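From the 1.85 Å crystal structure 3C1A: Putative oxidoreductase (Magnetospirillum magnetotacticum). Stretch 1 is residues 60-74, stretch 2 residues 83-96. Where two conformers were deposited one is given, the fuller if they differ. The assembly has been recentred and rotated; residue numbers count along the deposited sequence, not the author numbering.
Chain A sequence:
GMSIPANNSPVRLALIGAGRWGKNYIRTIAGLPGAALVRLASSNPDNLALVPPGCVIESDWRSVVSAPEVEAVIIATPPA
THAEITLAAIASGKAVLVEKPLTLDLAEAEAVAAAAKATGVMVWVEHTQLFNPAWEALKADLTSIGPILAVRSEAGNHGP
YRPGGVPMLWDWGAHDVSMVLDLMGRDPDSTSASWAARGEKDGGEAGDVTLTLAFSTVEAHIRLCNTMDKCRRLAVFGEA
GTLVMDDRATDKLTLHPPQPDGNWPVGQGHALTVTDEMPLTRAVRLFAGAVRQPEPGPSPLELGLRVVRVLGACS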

ATOM      1  N   ASP A  60     -15.604  18.460 -10.381  1.00 21.90           N
ATOM      2  CA  ASP A  60     -15.116  18.996  -9.096  1.00 20.56           C
ATOM      3  C   ASP A  60     -15.190  17.965  -7.988  1.00 20.11           C
ATOM      4  O   ASP A  60     -16.286  17.500  -7.676  1.00 18.26           O
ATOM      5  CB  ASP A  60     -15.956  20.221  -8.721  1.00 21.94           C
ATOM      6  CG  ASP A  60     -15.309  21.098  -7.667  1.00 25.90           C
ATOM      7  OD1 ASP A  60     -14.563  20.600  -6.781  1.00 23.61           O
ATOM      8  OD2 ASP A  60     -15.577  22.314  -7.732  1.00 29.24           O
ATOM      9  N   TRP A  61     -14.036  17.619  -7.381  1.00 17.33           N
ATOM     10  CA  TRP A  61     -14.000  16.625  -6.309  1.00 18.29           C
ATOM     11  C   TRP A  61     -14.889  17.021  -5.145  1.00 15.51           C
ATOM     12  O   TRP A  61     -15.425  16.147  -4.464  1.00 15.57           O
ATOM     13  CB  TRP A  61     -12.561  16.286  -5.820  1.00 18.74           C
ATOM     14  CG  TRP A  61     -11.774  17.428  -5.201  1.00 13.62           C
ATOM     15  CD1 TRP A  61     -10.918  18.225  -5.842  1.00 19.26           C
ATOM     16  CD2 TRP A  61     -11.777  17.868  -3.824  1.00 14.44           C
ATOM     17  NE1 TRP A  61     -10.393  19.166  -4.985  1.00 18.19           N
ATOM     18  CE2 TRP A  61     -10.896  18.957  -3.736  1.00 16.40           C
ATOM     19  CE3 TRP A  61     -12.426  17.443  -2.673  1.00 15.21           C
ATOM     20  CZ2 TRP A  61     -10.658  19.633  -2.547  1.00 17.53           C
ATOM     21  CZ3 TRP A  61     -12.205  18.096  -1.508  1.00 21.06           C
ATOM     22  CH2 TRP A  61     -11.308  19.181  -1.436  1.00 16.18           C
ATOM     23  N   ARG A  62     -15.035  18.330  -4.905  1.00 13.09           N
ATOM     24  CA  ARG A  62     -15.874  18.822  -3.819  1.00 13.21           C
ATOM     25  C   ARG A  62     -17.319  18.327  -3.892  1.00 14.02           C
ATOM     26  O   ARG A  62     -17.976  18.145  -2.851  1.00 13.00           O
ATOM     27  CB  ARG A  62     -15.843  20.343  -3.756  1.00 15.90           C
ATOM     28  CG  ARG A  62     -14.504  20.855  -3.320  1.00 16.57           C
ATOM     29  CD  ARG A  62     -14.432  22.369  -3.378  1.00 31.70           C
ATOM     30  NE  ARG A  62     -13.079  22.828  -3.091  1.00 36.84           N
ATOM     31  CZ  ARG A  62     -12.052  22.763  -3.942  1.00 42.11           C
ATOM     32  NH1 ARG A  62     -12.204  22.247  -5.160  1.00 41.15           N
ATOM     33  NH2 ARG A  62     -10.854  23.209  -3.564  1.00 42.05           N
ATOM     34  N   SER A  63     -17.833  18.136  -5.107  1.00 12.18           N
ATOM     35  CA  SER A  63     -19.189  17.612  -5.273  1.00 13.51           C
ATOM     36  C   SER A  63     -19.316  16.158  -4.847  1.00 14.23           C
ATOM     37  O   SER A  63     -20.425  15.680  -4.537  1.00 12.68           O
ATOM     38  CB  SER A  63     -19.654  17.771  -6.711  1.00 13.89           C
ATOM     39  OG  SER A  63     -19.586  19.140  -7.104  1.00 16.20           O
ATOM     40  N   VAL A  64     -18.214  15.425  -4.867  1.00 14.64           N
ATOM     41  CA  VAL A  64     -18.248  14.045  -4.372  1.00 14.42           C
ATOM     42  C   VAL A  64     -18.410  14.029  -2.864  1.00 15.29           C
ATOM     43  O   VAL A  64     -19.249  13.299  -2.347  1.00 11.97           O
ATOM     44  CB  VAL A  64     -17.022  13.244  -4.810  1.00 16.24           C
ATOM     45  CG1 VAL A  64     -16.963  11.918  -4.053  1.00 16.01           C
ATOM     46  CG2 VAL A  64     -17.104  13.022  -6.320  1.00 12.27           C
ATOM     47  N   VAL A  65     -17.660  14.878  -2.153  1.00 13.59           N
ATOM     48  CA  VAL A  65     -17.734  14.902  -0.682  1.00 18.59           C
ATOM     49  C   VAL A  65     -18.974  15.631  -0.126  1.00 19.13           C
ATOM     50  O   VAL A  65     -19.347  15.435   1.028  1.00 19.49           O
ATOM     51  CB  VAL A  65     -16.431  15.480   0.002  1.00 18.66           C
ATOM     52  CG1 VAL A  65     -15.116  14.882  -0.622  1.00 13.53           C
ATOM     53  CG2 VAL A  65     -16.389  16.975  -0.006  1.00 25.91           C
ATOM     54  N   SER A  66     -19.616  16.460  -0.942  1.00 19.39           N
ATOM     55  CA  SER A  66     -20.868  17.111  -0.532  1.00 16.83           C
ATOM     56  C   SER A  66     -22.095  16.282  -0.859  1.00 15.44           C
ATOM     57  O   SER A  66     -23.208  16.724  -0.599  1.00 15.06           O
ATOM     58  CB  SER A  66     -21.032  18.472  -1.193  1.00 16.09           C
ATOM     59  OG  SER A  66     -19.965  19.328  -0.833  1.00 29.88           O
ATOM     60  N   ALA A  67     -21.895  15.104  -1.438  1.00 13.07           N
ATOM     61  CA  ALA A  67     -22.964  14.287  -1.976  1.00 12.83           C
ATOM     62  C   ALA A  67     -23.671  13.594  -0.834  1.00 15.10           C
ATOM     63  O   ALA A  67     -23.004  12.961  -0.016  1.00 14.66           O
ATOM     64  CB  ALA A  67     -22.382  13.253  -2.957  1.00 10.66           C
ATOM     65  N   PRO A  68     -25.020  13.718  -0.741  1.00 14.26           N
ATOM     66  CA  PRO A  68     -25.686  13.131   0.441  1.00 15.26           C
ATOM     67  C   PRO A  68     -25.717  11.616   0.480  1.00 14.04           C
ATOM     68  O   PRO A  68     -25.701  11.025   1.554  1.00 17.01           O
ATOM     69  CB  PRO A  68     -27.117  13.686   0.353  1.00 16.04           C
ATOM     70  CG  PRO A  68     -27.311  14.098  -1.026  1.00 16.11           C
ATOM     71  CD  PRO A  68     -25.973  14.403  -1.626  1.00 13.03           C
ATOM     72  N   GLU A  69     -25.758  11.001  -0.695  1.00 12.36           N
ATOM     73  CA  GLU A  69     -25.848   9.549  -0.853  1.00 14.22           C
ATOM     74  C   GLU A  69     -24.493   8.814  -0.803  1.00 13.35           C
ATOM     75  O   GLU A  69     -24.461   7.600  -0.710  1.00 16.64           O
ATOM     76  CB  GLU A  69     -26.602   9.219  -2.148  1.00 12.32           C
ATOM     77  CG  GLU A  69     -25.812   9.130  -3.504  1.00 14.90           C
ATOM     78  CD  GLU A  69     -25.257  10.451  -4.050  1.00 15.38           C
ATOM     79  OE1 GLU A  69     -25.615  11.550  -3.543  1.00 11.62           O
ATOM     80  OE2 GLU A  69     -24.438  10.384  -5.011  1.00 12.85           O
ATOM     81  N   VAL A  70     -23.391   9.531  -0.872  1.00 13.28           N
ATOM     82  CA  VAL A  70     -22.079   8.878  -0.848  1.00 13.61           C
ATOM     83  C   VAL A  70     -21.792   8.487   0.582  1.00 13.64           C
ATOM     84  O   VAL A  70     -21.831   9.330   1.466  1.00 16.11           O
ATOM     85  CB  VAL A  70     -20.963   9.810  -1.385  1.00 12.40           C
ATOM     86  CG1 VAL A  70     -19.601   9.240  -1.086  1.00 12.62           C
ATOM     87  CG2 VAL A  70     -21.139  10.042  -2.889  1.00 10.57           C
ATOM     88  N   GLU A  71     -21.496   7.217   0.814  1.00 14.31           N
ATOM     89  CA  GLU A  71     -21.162   6.744   2.164  1.00 14.20           C
ATOM     90  C   GLU A  71     -19.654   6.812   2.481  1.00 13.46           C
ATOM     91  O   GLU A  71     -19.271   6.957   3.643  1.00 10.92           O
ATOM     92  CB  GLU A  71     -21.667   5.327   2.348  1.00 15.99           C
ATOM     93  CG  GLU A  71     -23.181   5.267   2.362  1.00 16.14           C
ATOM     94  CD  GLU A  71     -23.712   3.894   2.628  1.00 21.33           C
ATOM     95  OE1 GLU A  71     -23.910   3.551   3.810  1.00 20.30           O
ATOM     96  OE2 GLU A  71     -23.977   3.179   1.646  1.00 14.42           O
ATOM     97  N   ALA A  72     -18.824   6.686   1.444  1.00 11.36           N
ATOM     98  CA  ALA A  72     -17.377   6.531   1.580  1.00 10.91           C
ATOM     99  C   ALA A  72     -16.683   6.971   0.298  1.00 11.89           C
ATOM    100  O   ALA A  72     -17.253   6.873  -0.775  1.00 10.63           O
ATOM    101  CB  ALA A  72     -17.025   5.047   1.904  1.00 11.71           C
ATOM    102  N   VAL A  73     -15.460   7.484   0.438  0.50  9.57           N
ATOM    103  CA  VAL A  73     -14.680   8.033  -0.680  0.50 10.01           C
ATOM    104  C   VAL A  73     -13.350   7.275  -0.830  0.50 11.45           C
ATOM    105  O   VAL A  73     -12.629   7.104   0.158  0.50 10.13           O
ATOM    106  CB  VAL A  73     -14.361   9.545  -0.472  0.50 12.66           C
ATOM    107  CG1 VAL A  73     -13.659  10.118  -1.693  0.50  7.97           C
ATOM    108  CG2 VAL A  73     -15.646  10.350  -0.152  0.50 12.82           C
ATOM    109  N   ILE A  74     -13.042   6.825  -2.051  1.00 10.54           N
ATOM    110  CA  ILE A  74     -11.735   6.313  -2.378  1.00 11.85           C
ATOM    111  C   ILE A  74     -10.905   7.457  -3.027  1.00  7.75           C
ATOM    112  O   ILE A  74     -11.307   8.048  -4.057  1.00 10.02           O
ATOM    113  CB  ILE A  74     -11.852   5.117  -3.346  1.00 11.54           C
ATOM    114  CG1 ILE A  74     -12.776   4.033  -2.754  1.00 13.81           C
ATOM    115  CG2 ILE A  74     -10.476   4.554  -3.725  1.00 12.71           C
ATOM    116  CD1 ILE A  74     -12.820   2.721  -3.586  1.00 15.96           C
TER
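Stretch 2, residues 83-96: AEITLAAIASGKAV

Stretch 2 repeats the order of stretch 1, helix, turn, strand, and runs alongside it in the same sense. Residues 83-91 are helical, the end of a helix that begins earlier in the chain. Gly93 then leaves helical geometry with a positive phi of 77°, a value that favours glycine, and a Schellman motif closes the helix: Gly93 N bonds to Ile90 O at 2.9 Å and Lys94 N to Ala89 O at 3.1 Å. The chain emerges extended, and Ala95 and Val96 form a strand parallel to Ala72 and Val73. The CA atoms of Ala72 and Ala95 are 4.5 Å apart, those of Val73 and Val96 5.0 Å. Val73 N donates to Ala95 O at 2.7 Å and 166°, while two CA-H...O contacts, Ala72 CA to Ala95 O at 3.1 Å and Val96 CA to Val73 O at 3.3 Å, supplement this bond. Ahead of the strands the backbones draw closer along the chain, from 7.9 Å between the CA atoms of Trp61 and Ile85 to 5.6 Å between those of Val65 and Ala89.

That narrowing matches the side chains. At the wide end the Trp61 indole fills the gap. Ile85 lies over one face, its CG1 4.2 Å from the centroid of the six-membered ring in a CH-pi contact, and Ala88 meets the ring edge, CB to Trp61 CZ3 3.4 Å. Where the backbones are close, the partners are small: Val65 CG1 is 4.3 Å from Ala89 CB, and its CG2 4.4 Å from Ala88 CB. Ala89 CB also touches Val73 CG2 at 4.3 Å, joining helix to strand. On the sheet, Ala72 and Ala95 share one face, their CB atoms 4.0 Å apart; Val73 and Val96 project from the other, beta-branched residues well suited to extended backbone.

Lys94 is buried, and its long side chain reaches the carbonyls of the turn after the first helix. Lys94 NZ donates to Ala67 O at 3.1 Å, while Lys94 CE packs 3.8 Å from Val70 CB; a lysine can thus satisfy both polar and apolar surroundings. Nearby, Ser92 OG lies 3.1 Å from Val65 O.

A charged network lies beside Trp61, near the start of the first helix. Asp60 OD1 caps the first helix by accepting from Arg62 N at 3.0 Å and also forms a salt bridge with Arg62 NH1 at 3.3 Å. Arg62 NH2 reaches across to Glu84 OE2 in a long salt bridge of 3.8 Å, linking the two helices through long, exposed side chains.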

ATOM      1  N   ALA A  83      -3.836  14.910   1.443  1.00 13.20           N
ATOM      2  CA  ALA A  83      -4.221  15.507   2.702  1.00 11.66           C
ATOM      3  C   ALA A  83      -5.442  16.448   2.508  1.00 14.01           C
ATOM      4  O   ALA A  83      -6.390  16.412   3.281  1.00 14.87           O
ATOM      5  CB  ALA A  83      -3.026  16.262   3.308  1.00 15.27           C
ATOM      6  N   GLU A  84      -5.454  17.260   1.451  1.00 15.33           N
ATOM      7  CA  GLU A  84      -6.574  18.213   1.254  1.00 14.38           C
ATOM      8  C   GLU A  84      -7.907  17.486   1.045  1.00 14.93           C
ATOM      9  O   GLU A  84      -8.937  17.839   1.609  1.00 11.21           O
ATOM     10  CB  GLU A  84      -6.304  19.062   0.029  1.00 15.61           C
ATOM     11  CG  GLU A  84      -7.306  20.146  -0.189  1.00 18.10           C
ATOM     12  CD  GLU A  84      -7.137  20.857  -1.531  1.00 25.99           C
ATOM     13  OE1 GLU A  84      -6.347  20.386  -2.385  1.00 29.14           O
ATOM     14  OE2 GLU A  84      -7.816  21.891  -1.733  1.00 28.76           O
ATOM     15  N   ILE A  85      -7.875  16.464   0.220  1.00 13.19           N
ATOM     16  CA  ILE A  85      -9.121  15.744  -0.117  1.00 13.71           C
ATOM     17  C   ILE A  85      -9.583  14.904   1.064  1.00 13.49           C
ATOM     18  O   ILE A  85     -10.785  14.863   1.365  1.00 10.18           O
ATOM     19  CB  ILE A  85      -8.953  14.874  -1.362  1.00 12.84           C
ATOM     20  CG1 ILE A  85      -8.468  15.712  -2.542  1.00 14.92           C
ATOM     21  CG2 ILE A  85     -10.236  14.157  -1.716  1.00 11.21           C
ATOM     22  CD1 ILE A  85      -8.336  14.892  -3.801  1.00 18.78           C
ATOM     23  N   THR A  86      -8.634  14.268   1.749  1.00 12.73           N
ATOM     24  CA  THR A  86      -8.937  13.469   2.951  1.00 12.16           C
ATOM     25  C   THR A  86      -9.539  14.300   4.073  1.00 11.36           C
ATOM     26  O   THR A  86     -10.509  13.928   4.673  1.00 11.10           O
ATOM     27  CB  THR A  86      -7.675  12.705   3.464  1.00 11.53           C
ATOM     28  OG1 THR A  86      -7.135  11.876   2.418  1.00 12.31           O
ATOM     29  CG2 THR A  86      -7.993  11.864   4.659  1.00  5.77           C
ATOM     30  N   LEU A  87      -8.921  15.422   4.390  1.00 13.08           N
ATOM     31  CA  LEU A  87      -9.481  16.343   5.361  1.00 12.13           C
ATOM     32  C   LEU A  87     -10.894  16.795   5.020  1.00 12.50           C
ATOM     33  O   LEU A  87     -11.709  16.894   5.923  1.00 12.35           O
ATOM     34  CB  LEU A  87      -8.559  17.531   5.518  1.00 13.88           C
ATOM     35  CG  LEU A  87      -7.249  17.184   6.226  1.00 11.45           C
ATOM     36  CD1 LEU A  87      -6.225  18.342   6.007  1.00 14.65           C
ATOM     37  CD2 LEU A  87      -7.502  16.884   7.720  1.00 15.63           C
ATOM     38  N   ALA A  88     -11.186  17.025   3.736  1.00 13.95           N
ATOM     39  CA  ALA A  88     -12.529  17.425   3.277  1.00 13.34           C
ATOM     40  C   ALA A  88     -13.511  16.306   3.436  1.00 14.85           C
ATOM     41  O   ALA A  88     -14.628  16.517   3.861  1.00 13.60           O
ATOM     42  CB  ALA A  88     -12.496  17.856   1.836  1.00 13.69           C
ATOM     43  N   ALA A  89     -13.094  15.099   3.076  1.00 13.09           N
ATOM     44  CA  ALA A  89     -13.935  13.925   3.251  1.00 11.55           C
ATOM     45  C   ALA A  89     -14.277  13.655   4.717  1.00 12.93           C
ATOM     46  O   ALA A  89     -15.438  13.429   5.045  1.00 13.31           O
ATOM     47  CB  ALA A  89     -13.269  12.681   2.593  1.00 12.99           C
ATOM     48  N   ILE A  90     -13.270  13.721   5.592  1.00 11.52           N
ATOM     49  CA  ILE A  90     -13.451  13.538   7.043  1.00 13.84           C
ATOM     50  C   ILE A  90     -14.422  14.572   7.598  1.00 15.33           C
ATOM     51  O   ILE A  90     -15.312  14.224   8.372  1.00 15.16           O
ATOM     52  CB  ILE A  90     -12.091  13.651   7.807  1.00 13.42           C
ATOM     53  CG1 ILE A  90     -11.175  12.449   7.479  1.00 18.17           C
ATOM     54  CG2 ILE A  90     -12.319  13.691   9.309  1.00 14.06           C
ATOM     55  CD1 ILE A  90      -9.699  12.631   7.904  1.00 11.23           C
ATOM     56  N   ALA A  91     -14.177  15.844   7.262  1.00 16.88           N
ATOM     57  CA  ALA A  91     -15.033  16.965   7.657  1.00 17.97           C
ATOM     58  C   ALA A  91     -16.500  16.716   7.267  1.00 19.94           C
ATOM     59  O   ALA A  91     -17.429  17.161   7.964  1.00 21.05           O
ATOM     60  CB  ALA A  91     -14.520  18.259   7.026  1.00 17.96           C
ATOM     61  N   SER A  92     -16.705  16.034   6.145  1.00 18.25           N
ATOM     62  CA  SER A  92     -18.038  15.656   5.674  1.00 20.13           C
ATOM     63  C   SER A  92     -18.618  14.379   6.273  1.00 20.48           C
ATOM     64  O   SER A  92     -19.737  14.008   5.923  1.00 20.92           O
ATOM     65  CB  SER A  92     -18.025  15.503   4.152  1.00 22.09           C
ATOM     66  OG  SER A  92     -18.104  16.776   3.531  1.00 33.55           O
ATOM     67  N   GLY A  93     -17.882  13.692   7.145  1.00 16.85           N
ATOM     68  CA  GLY A  93     -18.364  12.449   7.717  1.00 17.23           C
ATOM     69  C   GLY A  93     -18.283  11.221   6.822  1.00 19.05           C
ATOM     70  O   GLY A  93     -18.872  10.207   7.150  1.00 19.27           O
ATOM     71  N   LYS A  94     -17.518  11.267   5.729  1.00 18.23           N
ATOM     72  CA  LYS A  94     -17.410  10.100   4.845  1.00 16.63           C
ATOM     73  C   LYS A  94     -16.138   9.335   5.108  1.00 14.76           C
ATOM     74  O   LYS A  94     -15.047   9.922   5.132  1.00 12.91           O
ATOM     75  CB  LYS A  94     -17.453  10.504   3.389  1.00 18.74           C
ATOM     76  CG  LYS A  94     -18.819  11.010   3.002  1.00 23.16           C
ATOM     77  CD  LYS A  94     -18.734  11.955   1.893  1.00 22.62           C
ATOM     78  CE  LYS A  94     -20.136  12.293   1.359  1.00 28.56           C
ATOM     79  NZ  LYS A  94     -21.110  12.593   2.409  1.00 21.09           N
ATOM     80  N   ALA A  95     -16.281   8.029   5.283  1.00 12.06           N
ATOM     81  CA  ALA A  95     -15.139   7.134   5.387  1.00 12.05           C
ATOM     82  C   ALA A  95     -14.229   7.209   4.166  1.00 14.43           C
ATOM     83  O   ALA A  95     -14.719   7.394   3.028  1.00 10.09           O
ATOM     84  CB  ALA A  95     -15.605   5.719   5.553  1.00  6.07           C
ATOM     85  N   VAL A  96     -12.914   7.046   4.408  1.00 11.56           N
ATOM     86  CA  VAL A  96     -11.885   7.266   3.368  1.00  9.61           C
ATOM     87  C   VAL A  96     -10.985   6.061   3.229  1.00 10.47           C
ATOM     88  O   VAL A  96     -10.519   5.526   4.236  1.00  8.32           O
ATOM     89  CB  VAL A  96     -10.978   8.504   3.683  1.00 11.54           C
ATOM     90  CG1 VAL A  96      -9.875   8.577   2.690  1.00 11.63           C
ATOM     91  CG2 VAL A  96     -11.802   9.841   3.701  1.00 11.94           C
TER